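Local structure of acetone carboxylase alpha subunit (Xanthobacter autotrophicus Py2, 5M45) at residues P631-P636 and R680-R684. The protein forms the alpha subunit of acetone carboxylase, a multisubunit enzyme assembled with beta and gamma subunits, and belongs to the hydantoinase B/oxoprolinase family. Residues are numbered along the deposited sequence.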
loop_
_atom_site.group_PDB
_atom_site.type_symbol
_atom_site.label_atom_id
_atom_site.label_comp_id
_atom_site.label_asym_id
_atom_site.label_seq_id
_atom_site.Cartn_x
_atom_site.Cartn_y
_atom_site.Cartn_z
ATOM N N PRO A 631 22.658 23.576 39.490
ATOM C CA PRO A 631 22.027 22.815 40.592
ATOM C C PRO A 631 22.526 23.198 41.970
ATOM O O PRO A 631 21.825 22.997 42.957
ATOM C CB PRO A 631 22.467 21.366 40.312
ATOM C CG PRO A 631 22.728 21.323 38.853
ATOM C CD PRO A 631 23.272 22.675 38.496
ATOM N N LEU A 632 23.741 23.751 42.046
ATOM C CA LEU A 632 24.273 24.209 43.339
ATOM C C LEU A 632 23.524 25.422 43.937
ATOM O O LEU A 632 23.710 25.756 45.115
ATOM C CB LEU A 632 25.792 24.524 43.206
ATOM C CG LEU A 632 26.673 23.896 44.282
ATOM C CD1 LEU A 632 26.699 22.388 44.130
ATOM C CD2 LEU A 632 28.080 24.444 44.129
ATOM N N ASP A 633 22.701 26.083 43.120
ATOM C CA ASP A 633 21.836 27.154 43.575
ATOM C C ASP A 633 20.405 26.719 43.901
ATOM O O ASP A 633 19.605 27.563 44.300
ATOM C CB ASP A 633 21.839 28.293 42.564
ATOM C CG ASP A 633 23.242 29.007 42.512
ATOM O OD1 ASP A 633 23.882 29.107 43.559
ATOM O OD2 ASP A 633 23.762 29.405 41.444
ATOM N N ARG A 634 20.067 25.427 43.761
ATOM C CA ARG A 634 18.718 24.982 44.087
ATOM C C ARG A 634 18.463 25.152 45.585
ATOM O O ARG A 634 19.360 24.937 46.383
ATOM C CB ARG A 634 18.481 23.528 43.699
ATOM C CG ARG A 634 17.050 23.015 43.948
ATOM C CD ARG A 634 16.778 21.829 43.067
ATOM N NE ARG A 634 15.480 21.181 43.174
ATOM C CZ ARG A 634 14.325 21.674 42.674
ATOM N NH1 ARG A 634 14.276 22.884 42.126
ATOM N NH2 ARG A 634 13.193 20.970 42.774
ATOM N N GLU A 635 17.243 25.537 45.939
ATOM C CA GLU A 635 16.811 25.628 47.325
ATOM C C GLU A 635 16.922 24.273 48.035
ATOM O O GLU A 635 16.297 23.308 47.575
ATOM C CB GLU A 635 15.381 26.199 47.376
ATOM C CG GLU A 635 15.010 26.872 48.696
ATOM C CD GLU A 635 15.841 28.181 49.018
ATOM O OE1 GLU A 635 16.599 28.188 50.072
ATOM O OE2 GLU A 635 15.740 29.215 48.236
ATOM N N PRO A 636 17.730 24.163 49.119
ATOM C CA PRO A 636 17.894 22.829 49.735
ATOM C C PRO A 636 16.602 22.092 50.126
ATOM O O PRO A 636 16.518 20.889 49.921
ATOM C CB PRO A 636 18.796 23.074 50.928
ATOM C CG PRO A 636 19.616 24.254 50.503
ATOM C CD PRO A 636 18.659 25.143 49.717
ATOM N N ARG A 680 28.630 22.272 49.497
ATOM C CA ARG A 680 28.607 23.167 48.350
ATOM C C ARG A 680 29.925 23.951 48.186
ATOM O O ARG A 680 30.417 24.106 47.086
ATOM C CB ARG A 680 27.381 24.105 48.396
ATOM C CG ARG A 680 26.083 23.328 48.155
ATOM C CD ARG A 680 24.789 24.108 48.334
ATOM N NE ARG A 680 23.728 23.491 47.531
ATOM C CZ ARG A 680 22.512 23.994 47.321
ATOM N NH1 ARG A 680 22.119 25.113 47.908
ATOM N NH2 ARG A 680 21.685 23.365 46.493
ATOM N N ALA A 681 30.509 24.418 49.284
ATOM C CA ALA A 681 31.856 25.028 49.252
ATOM C C ALA A 681 32.923 24.059 48.704
ATOM O O ALA A 681 33.785 24.443 47.909
ATOM C CB ALA A 681 32.244 25.513 50.643
ATOM N N GLN A 682 32.830 22.799 49.102
ATOM C CA GLN A 682 33.751 21.779 48.625
ATOM C C GLN A 682 33.547 21.423 47.122
ATOM O O GLN A 682 34.533 21.262 46.392
ATOM C CB GLN A 682 33.668 20.552 49.548
ATOM C CG GLN A 682 34.545 19.377 49.153
ATOM C CD GLN A 682 36.046 19.715 49.207
ATOM O OE1 GLN A 682 36.548 20.167 50.217
ATOM N NE2 GLN A 682 36.717 19.600 48.077
ATOM N N ILE A 683 32.306 21.346 46.666
ATOM C CA ILE A 683 32.043 21.117 45.235
ATOM C C ILE A 683 32.603 22.257 44.347
ATOM O O ILE A 683 33.120 21.993 43.258
ATOM C CB ILE A 683 30.539 20.821 44.984
ATOM C CG1 ILE A 683 30.206 19.398 45.477
ATOM C CG2 ILE A 683 30.172 20.917 43.507
ATOM C CD1 ILE A 683 28.735 19.128 45.611
ATOM N N ARG A 684 32.516 23.503 44.806
ATOM C CA ARG A 684 33.147 24.621 44.062
ATOM C C ARG A 684 34.656 24.392 43.870
ATOM O O ARG A 684 35.201 24.565 42.757
ATOM C CB ARG A 684 32.875 25.974 44.726
ATOM C CG ARG A 684 31.418 26.402 44.596
ATOM C CD ARG A 684 31.063 27.703 45.311
ATOM N NE ARG A 684 29.647 27.937 45.104
ATOM C CZ ARG A 684 29.084 28.448 44.007
ATOM N NH1 ARG A 684 29.830 28.905 42.977
ATOM N NH2 ARG A 684 27.744 28.527 43.938
HETATM O O HOH W 1 26.460 28.859 41.254
#
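The guanidinium of R680 reaches from helix 673-690 to the backbone of segment 631-636. It grips the carbonyl of R634 with two hydrogen bonds, R680 NH2 to R634 O at 2.8 Å and R680 NH1 to R634 O at 3.2 Å. The carbonyl of L632 sits over one face of the same guanidinium, with L632 O 3.1 Å from R680 CZ. R680 NE hydrogen-bonds to the carbonyl of Y657. A second arginine, R684, faces D633. Their direct salt bridge is long, D633 OD1 to R684 NH2 at 3.9 Å, but water 1 closes the gap, 2.8 Å from D633 OD2 and 3.0 Å from R684 NH2. R684 NH1 hydrogen-bonds to a polar side chain and to the backbone of the neighbouring gamma subunit.

The segment begins with a 3-10 turn, 631-633, closed by R634 N hydrogen-bonding to P631 O at 3.1 Å. E635 then takes the N-cap position of helix 636-645. The contact joins the turn after strand 617-621, at the start of helix 636-645, to the side of helix 673-690.

L632 is the apolar centre. Its CD1 lies 3.8 Å from I683 CG2, and its CD2 lies 3.9 Å from R684 CG. P636 CG packs 3.7 Å from R680 NH1.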